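Local coordinates for UPF0303 protein YBR137W (Saccharomyces cerevisiae, PDB 4CLC) that is a cytoplasmic protein of unknown function in the UPF0303 family, related in sequence to the haem-degrading HbpS-like proteins of the GAF clan, at residues F86-Q89 against R90-T94; G110-T113 against P114-F118. All blocks are in the same frame, centred on the assembly; numbering follows the deposited sequence.

Interaction 1: residues F86-Q89 against R90-T94; sequences FWIQ and RKKKT
Arg90 reaches back one helical turn and sets its guanidinium over a face of the Trp87 indole, an i to i+3 cation-pi pair within the α-helix 84-98. CZ of Arg90 lies 4.9 Å from the centroid of the six-membered ring of Trp87, 12° off its normal, with NH1 as the atom nearest the face. The two planes stand 75° apart, so the guanidinium meets the ring with an edge rather than lying flat on it. A bend at chi3 (54°) turns the head of Arg90 toward the indole, while its NH2 binds the carbonyl of Ser122. Lys91 runs extended past the same ring, its CE 3.6 Å from CE3 of Trp87, before NZ goes on to the carbonyls of Gly129 and Ile148. Along the backbone, i to i+4 bonds such as Arg90 N to Phe86 O (2.7 Å) follow the turn regularly. Toward strands 60-64 and 144-149, Ile88 and Lys92 pack on the sheet. The chains of Gln89 and Lys92 run alongside each other in the same direction, and NZ of Lys92 binds OE1 of Gln89 at 2.8 Å from above the amide plane.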
ATOM      1  N   PHE D  86      -0.764 -21.101  -4.942  1.00 39.59           N
ATOM      2  CA  PHE D  86      -1.796 -20.094  -5.085  1.00 40.63           C
ATOM      3  C   PHE D  86      -3.196 -20.724  -5.005  1.00 43.61           C
ATOM      4  O   PHE D  86      -4.053 -20.249  -4.256  1.00 38.66           O
ATOM      5  CB  PHE D  86      -1.618 -19.349  -6.400  1.00 39.74           C
ATOM      6  CG  PHE D  86      -0.486 -18.378  -6.392  1.00 42.03           C
ATOM      7  CD1 PHE D  86      -0.671 -17.083  -5.908  1.00 38.66           C
ATOM      8  CD2 PHE D  86       0.772 -18.747  -6.865  1.00 42.68           C
ATOM      9  CE1 PHE D  86       0.366 -16.170  -5.886  1.00 38.66           C
ATOM     10  CE2 PHE D  86       1.824 -17.836  -6.856  1.00 39.92           C
ATOM     11  CZ  PHE D  86       1.609 -16.537  -6.358  1.00 39.60           C
ATOM     12  N   TRP D  87      -3.407 -21.806  -5.761  1.00 40.04           N
ATOM     13  CA  TRP D  87      -4.709 -22.466  -5.780  1.00 38.90           C
ATOM     14  C   TRP D  87      -5.039 -22.981  -4.403  1.00 42.43           C
ATOM     15  O   TRP D  87      -6.169 -22.820  -3.929  1.00 43.38           O
ATOM     16  CB  TRP D  87      -4.760 -23.610  -6.813  1.00 44.80           C
ATOM     17  CG  TRP D  87      -5.150 -23.113  -8.180  1.00 41.64           C
ATOM     18  CD1 TRP D  87      -4.316 -22.816  -9.223  1.00 39.86           C
ATOM     19  CD2 TRP D  87      -6.464 -22.807  -8.624  1.00 38.66           C
ATOM     20  NE1 TRP D  87      -5.032 -22.341 -10.287  1.00 45.62           N
ATOM     21  CE2 TRP D  87      -6.365 -22.331  -9.946  1.00 43.92           C
ATOM     22  CE3 TRP D  87      -7.728 -22.890  -8.037  1.00 39.47           C
ATOM     23  CZ2 TRP D  87      -7.477 -21.947 -10.692  1.00 43.20           C
ATOM     24  CZ3 TRP D  87      -8.832 -22.506  -8.774  1.00 38.71           C
ATOM     25  CH2 TRP D  87      -8.700 -22.041 -10.086  1.00 40.33           C
ATOM     26  N   ILE D  88      -4.049 -23.570  -3.742  1.00 41.19           N
ATOM     27  CA  ILE D  88      -4.261 -24.065  -2.394  1.00 42.93           C
ATOM     28  C   ILE D  88      -4.651 -22.930  -1.450  1.00 41.67           C
ATOM     29  O   ILE D  88      -5.573 -23.082  -0.658  1.00 38.66           O
ATOM     30  CB  ILE D  88      -3.021 -24.796  -1.868  1.00 45.34           C
ATOM     31  CG1 ILE D  88      -2.932 -26.168  -2.532  1.00 43.60           C
ATOM     32  CG2 ILE D  88      -3.090 -24.969  -0.340  1.00 39.26           C
ATOM     33  CD1 ILE D  88      -1.858 -27.022  -1.966  1.00 47.83           C
ATOM     34  N   GLN D  89      -3.971 -21.789  -1.561  1.00 41.45           N
ATOM     35  CA  GLN D  89      -4.256 -20.662  -0.684  1.00 41.50           C
ATOM     36  C   GLN D  89      -5.616 -20.083  -0.980  1.00 42.76           C
ATOM     37  O   GLN D  89      -6.412 -19.835  -0.076  1.00 38.66           O
ATOM     38  CB  GLN D  89      -3.193 -19.582  -0.817  1.00 40.69           C
ATOM     39  CG  GLN D  89      -2.821 -18.961   0.522  1.00 50.13           C
ATOM     40  CD  GLN D  89      -2.225 -19.981   1.517  1.00 67.63           C
ATOM     41  OE1 GLN D  89      -1.926 -21.137   1.167  1.00 53.33           O
ATOM     42  NE2 GLN D  89      -2.040 -19.541   2.764  1.00 71.60           N
ATOM     43  N   ARG D  90      -5.890 -19.906  -2.266  1.00 40.76           N
ATOM     44  CA  ARG D  90      -7.165 -19.373  -2.701  1.00 38.98           C
ATOM     45  C   ARG D  90      -8.361 -20.292  -2.376  1.00 44.09           C
ATOM     46  O   ARG D  90      -9.429 -19.800  -1.975  1.00 42.34           O
ATOM     47  CB  ARG D  90      -7.092 -19.065  -4.184  1.00 38.66           C
ATOM     48  CG  ARG D  90      -6.040 -18.050  -4.516  1.00 38.66           C
ATOM     49  CD  ARG D  90      -6.002 -17.731  -5.976  1.00 42.73           C
ATOM     50  NE  ARG D  90      -7.320 -17.322  -6.456  1.00 51.87           N
ATOM     51  CZ  ARG D  90      -8.048 -18.011  -7.332  1.00 50.54           C
ATOM     52  NH1 ARG D  90      -7.589 -19.140  -7.855  1.00 47.92           N
ATOM     53  NH2 ARG D  90      -9.235 -17.562  -7.689  1.00 56.06           N
ATOM     54  N   LYS D  91      -8.204 -21.608  -2.514  1.00 38.66           N
ATOM     55  CA  LYS D  91      -9.318 -22.487  -2.172  1.00 39.84           C
ATOM     56  C   LYS D  91      -9.573 -22.470  -0.670  1.00 43.14           C
ATOM     57  O   LYS D  91     -10.710 -22.279  -0.222  1.00 40.80           O
ATOM     58  CB  LYS D  91      -9.063 -23.918  -2.636  1.00 40.41           C
ATOM     59  CG  LYS D  91      -9.008 -24.089  -4.134  1.00 40.61           C
ATOM     60  CD  LYS D  91      -8.992 -25.551  -4.513  1.00 40.19           C
ATOM     61  CE  LYS D  91      -8.591 -25.749  -5.967  1.00 40.00           C
ATOM     62  NZ  LYS D  91      -8.510 -27.209  -6.305  1.00 47.60           N
ATOM     63  N   LYS D  92      -8.497 -22.669   0.090  1.00 42.65           N
ATOM     64  CA  LYS D  92      -8.518 -22.709   1.551  1.00 38.66           C
ATOM     65  C   LYS D  92      -9.156 -21.452   2.100  1.00 40.15           C
ATOM     66  O   LYS D  92      -9.974 -21.507   3.015  1.00 41.44           O
ATOM     67  CB  LYS D  92      -7.090 -22.864   2.101  1.00 38.66           C
ATOM     68  CG  LYS D  92      -7.001 -22.924   3.605  1.00 38.66           C
ATOM     69  CD  LYS D  92      -5.588 -23.129   4.106  1.00 38.66           C
ATOM     70  CE  LYS D  92      -4.657 -22.062   3.633  1.00 38.88           C
ATOM     71  NZ  LYS D  92      -3.557 -22.691   2.860  1.00 42.38           N
ATOM     72  N   LYS D  93      -8.784 -20.318   1.519  1.00 38.66           N
ATOM     73  CA  LYS D  93      -9.278 -19.046   1.992  1.00 38.66           C
ATOM     74  C   LYS D  93     -10.801 -19.003   1.884  1.00 45.05           C
ATOM     75  O   LYS D  93     -11.492 -18.725   2.875  1.00 43.90           O
ATOM     76  CB  LYS D  93      -8.632 -17.880   1.228  1.00 38.66           C
ATOM     77  CG  LYS D  93      -8.838 -16.565   1.958  1.00 42.64           C
ATOM     78  CD  LYS D  93      -8.023 -15.415   1.415  1.00 48.14           C
ATOM     79  CE  LYS D  93      -8.153 -14.190   2.329  1.00 39.87           C
ATOM     80  NZ  LYS D  93      -7.008 -13.230   2.208  1.00 38.66           N
ATOM     81  N   THR D  94     -11.322 -19.298   0.691  1.00 45.45           N
ATOM     82  CA  THR D  94     -12.764 -19.371   0.488  1.00 40.00           C
ATOM     83  C   THR D  94     -13.413 -20.303   1.507  1.00 40.71           C
ATOM     84  O   THR D  94     -14.296 -19.884   2.251  1.00 42.97           O
ATOM     85  CB  THR D  94     -13.128 -19.866  -0.914  1.00 43.95           C
ATOM     86  OG1 THR D  94     -12.652 -18.953  -1.916  1.00 41.40           O
ATOM     87  CG2 THR D  94     -14.609 -20.004  -1.022  1.00 39.60           C
TER

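Interaction 2: residues G110-T113 against P114-F118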
ATOM      1  N   GLY D 110     -23.152 -19.929  -9.113  1.00 49.72           N
ATOM      2  CA  GLY D 110     -22.709 -20.329 -10.437  1.00 46.53           C
ATOM      3  C   GLY D 110     -23.041 -19.345 -11.539  1.00 55.56           C
ATOM      4  O   GLY D 110     -24.181 -18.916 -11.671  1.00 70.25           O
ATOM      5  N   ASP D 111     -22.028 -18.999 -12.320  1.00 52.16           N
ATOM      6  CA  ASP D 111     -22.113 -18.063 -13.452  1.00 60.76           C
ATOM      7  C   ASP D 111     -22.041 -16.593 -13.054  1.00 60.70           C
ATOM      8  O   ASP D 111     -21.707 -15.752 -13.893  1.00 60.83           O
ATOM      9  CB  ASP D 111     -23.406 -18.270 -14.277  1.00 64.26           C
ATOM     10  CG  ASP D 111     -23.312 -19.436 -15.276  1.00 72.89           C
ATOM     11  OD1 ASP D 111     -22.533 -20.388 -15.034  1.00 67.13           O
ATOM     12  OD2 ASP D 111     -24.039 -19.401 -16.303  1.00 74.00           O
ATOM     13  N   LYS D 112     -22.278 -16.267 -11.789  1.00 58.00           N
ATOM     14  CA  LYS D 112     -21.990 -14.905 -11.345  1.00 56.00           C
ATOM     15  C   LYS D 112     -20.512 -14.854 -10.992  1.00 53.98           C
ATOM     16  O   LYS D 112     -19.952 -15.872 -10.580  1.00 51.24           O
ATOM     17  CB  LYS D 112     -22.860 -14.491 -10.155  1.00 56.20           C
ATOM     18  CG  LYS D 112     -24.271 -14.035 -10.513  1.00 64.41           C
ATOM     19  CD  LYS D 112     -25.156 -14.007  -9.263  1.00 71.84           C
ATOM     20  CE  LYS D 112     -26.652 -13.905  -9.590  1.00 77.76           C
ATOM     21  NZ  LYS D 112     -27.523 -14.305  -8.428  1.00 66.58           N
ATOM     22  N   THR D 113     -19.871 -13.699 -11.179  1.00 55.69           N
ATOM     23  CA  THR D 113     -18.494 -13.523 -10.710  1.00 48.19           C
ATOM     24  C   THR D 113     -18.478 -13.489  -9.197  1.00 48.07           C
ATOM     25  O   THR D 113     -19.489 -13.132  -8.573  1.00 45.95           O
ATOM     26  CB  THR D 113     -17.814 -12.222 -11.237  1.00 50.52           C
ATOM     27  OG1 THR D 113     -18.464 -11.053 -10.705  1.00 43.42           O
ATOM     28  CG2 THR D 113     -17.762 -12.198 -12.765  1.00 42.14           C
ATOM     29  N   PRO D 114     -17.328 -13.867  -8.598  1.00 54.04           N
ATOM     30  CA  PRO D 114     -17.166 -13.808  -7.141  1.00 50.95           C
ATOM     31  C   PRO D 114     -17.364 -12.387  -6.633  1.00 44.92           C
ATOM     32  O   PRO D 114     -18.103 -12.180  -5.673  1.00 47.36           O
ATOM     33  CB  PRO D 114     -15.730 -14.292  -6.934  1.00 46.25           C
ATOM     34  CG  PRO D 114     -15.485 -15.162  -8.118  1.00 43.09           C
ATOM     35  CD  PRO D 114     -16.130 -14.432  -9.241  1.00 44.57           C
ATOM     36  N   GLU D 115     -16.750 -11.428  -7.313  1.00 40.97           N
ATOM     37  CA  GLU D 115     -16.942 -10.017  -7.004  1.00 46.86           C
ATOM     38  C   GLU D 115     -18.437  -9.636  -6.974  1.00 52.85           C
ATOM     39  O   GLU D 115     -18.858  -8.828  -6.134  1.00 51.37           O
ATOM     40  CB  GLU D 115     -16.185  -9.140  -8.008  1.00 41.00           C
ATOM     41  CG  GLU D 115     -14.663  -9.345  -8.042  1.00 44.65           C
ATOM     42  CD  GLU D 115     -14.210 -10.571  -8.846  1.00 50.33           C
ATOM     43  OE1 GLU D 115     -15.015 -11.513  -9.079  1.00 46.54           O
ATOM     44  OE2 GLU D 115     -13.024 -10.592  -9.244  1.00 54.59           O
ATOM     45  N   GLU D 116     -19.241 -10.220  -7.866  1.00 50.69           N
ATOM     46  CA  GLU D 116     -20.676  -9.931  -7.885  1.00 45.67           C
ATOM     47  C   GLU D 116     -21.440 -10.572  -6.738  1.00 49.48           C
ATOM     48  O   GLU D 116     -22.243  -9.909  -6.083  1.00 50.92           O
ATOM     49  CB  GLU D 116     -21.311 -10.395  -9.186  1.00 54.44           C
ATOM     50  CG  GLU D 116     -21.210  -9.435 -10.356  1.00 62.33           C
ATOM     51  CD  GLU D 116     -21.596 -10.105 -11.683  1.00 63.26           C
ATOM     52  OE1 GLU D 116     -22.094 -11.265 -11.651  1.00 55.40           O
ATOM     53  OE2 GLU D 116     -21.375  -9.472 -12.748  1.00 66.28           O
ATOM     54  N   LYS D 117     -21.256 -11.875  -6.533  1.00 48.28           N
ATOM     55  CA  LYS D 117     -22.125 -12.570  -5.581  1.00 50.34           C
ATOM     56  C   LYS D 117     -21.691 -12.502  -4.109  1.00 49.66           C
ATOM     57  O   LYS D 117     -22.524 -12.338  -3.224  1.00 49.17           O
ATOM     58  CB  LYS D 117     -22.300 -14.039  -6.007  1.00 53.93           C
ATOM     59  CG  LYS D 117     -23.362 -14.797  -5.201  1.00 50.79           C
ATOM     60  CD  LYS D 117     -24.432 -15.372  -6.110  1.00 56.12           C
ATOM     61  CE  LYS D 117     -25.628 -16.016  -5.355  1.00 64.74           C
ATOM     62  NZ  LYS D 117     -25.724 -15.804  -3.864  1.00 53.25           N
ATOM     63  N   PHE D 118     -20.407 -12.709  -3.835  1.00 52.45           N
ATOM     64  CA  PHE D 118     -19.938 -12.695  -2.446  1.00 53.65           C
ATOM     65  C   PHE D 118     -19.155 -11.450  -2.021  1.00 53.01           C
ATOM     66  O   PHE D 118     -18.829 -11.295  -0.825  1.00 47.68           O
ATOM     67  CB  PHE D 118     -19.121 -13.954  -2.202  1.00 46.57           C
ATOM     68  CG  PHE D 118     -19.845 -15.178  -2.600  1.00 47.03           C
ATOM     69  CD1 PHE D 118     -20.920 -15.630  -1.851  1.00 48.21           C
ATOM     70  CD2 PHE D 118     -19.501 -15.851  -3.759  1.00 45.47           C
ATOM     71  CE1 PHE D 118     -21.617 -16.761  -2.233  1.00 51.13           C
ATOM     72  CE2 PHE D 118     -20.184 -16.970  -4.139  1.00 42.38           C
ATOM     73  CZ  PHE D 118     -21.246 -17.430  -3.384  1.00 48.02           C
TER
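Thr113 and Glu116 grip each other at the start of the short helix 114-117, each side chain turning to the other's backbone N-H. OG1 of Thr113 accepts from Glu116 N at 3.1 Å. In return, OE1 of Glu116 takes a weak bond from Thr113 N at 3.3 Å. With chi1 at 66°, OG1 of Thr113 sits between its own backbone N and carbonyl carbon, facing into the first turn, where CG of Glu116 also packs 3.2 Å from it. The carbonyl of Thr113 adds the straightest bond of the contact, from Lys117 N at 3.0 Å with an N-H...O angle of 159°, so the cap residue holds the turn through both its side chain and its backbone. Pro114 follows directly and packs on Ser122 and Phe127, while Glu115 carries its carboxylate back past CB of Thr113 and binds Ser122 through OE2.

The Lys112 side is looser. Its chain runs out extended and crosses that of Lys117 obliquely, aliphatic part against aliphatic part, CD to CD at 3.5 Å. The two ammonium groups stay apart, NZ of Lys112 being 5.1 Å from NZ of Lys117, and Lys112 is exposed to solvent. Reciprocal bonding between the N-cap residue and the residue three positions on makes this a capping box, here opening a one-turn surface helix.

Going from the N terminus, the chain first makes interaction 1, inside the helix 84-98 that packs on strands 60-64 and 144-149 of the mixed sheet. It then passes through helix 102-107 and a loop before interaction 2 starts helix 114-117 at the periphery. The two follow in series, neither enclosing nor crossing the other, and each closes just a local turn. The centres of interactions 1 and 2 lie about 17 Å apart. The nearest atoms of interactions 1 and 2 are about 7 Å apart, so the two do not touch. The segment after helix 114-117 connects them indirectly: Ser122 meets both Arg90 of interaction 1 and Glu115 of interaction 2, joining the sheet-packed helix to the outlying turn.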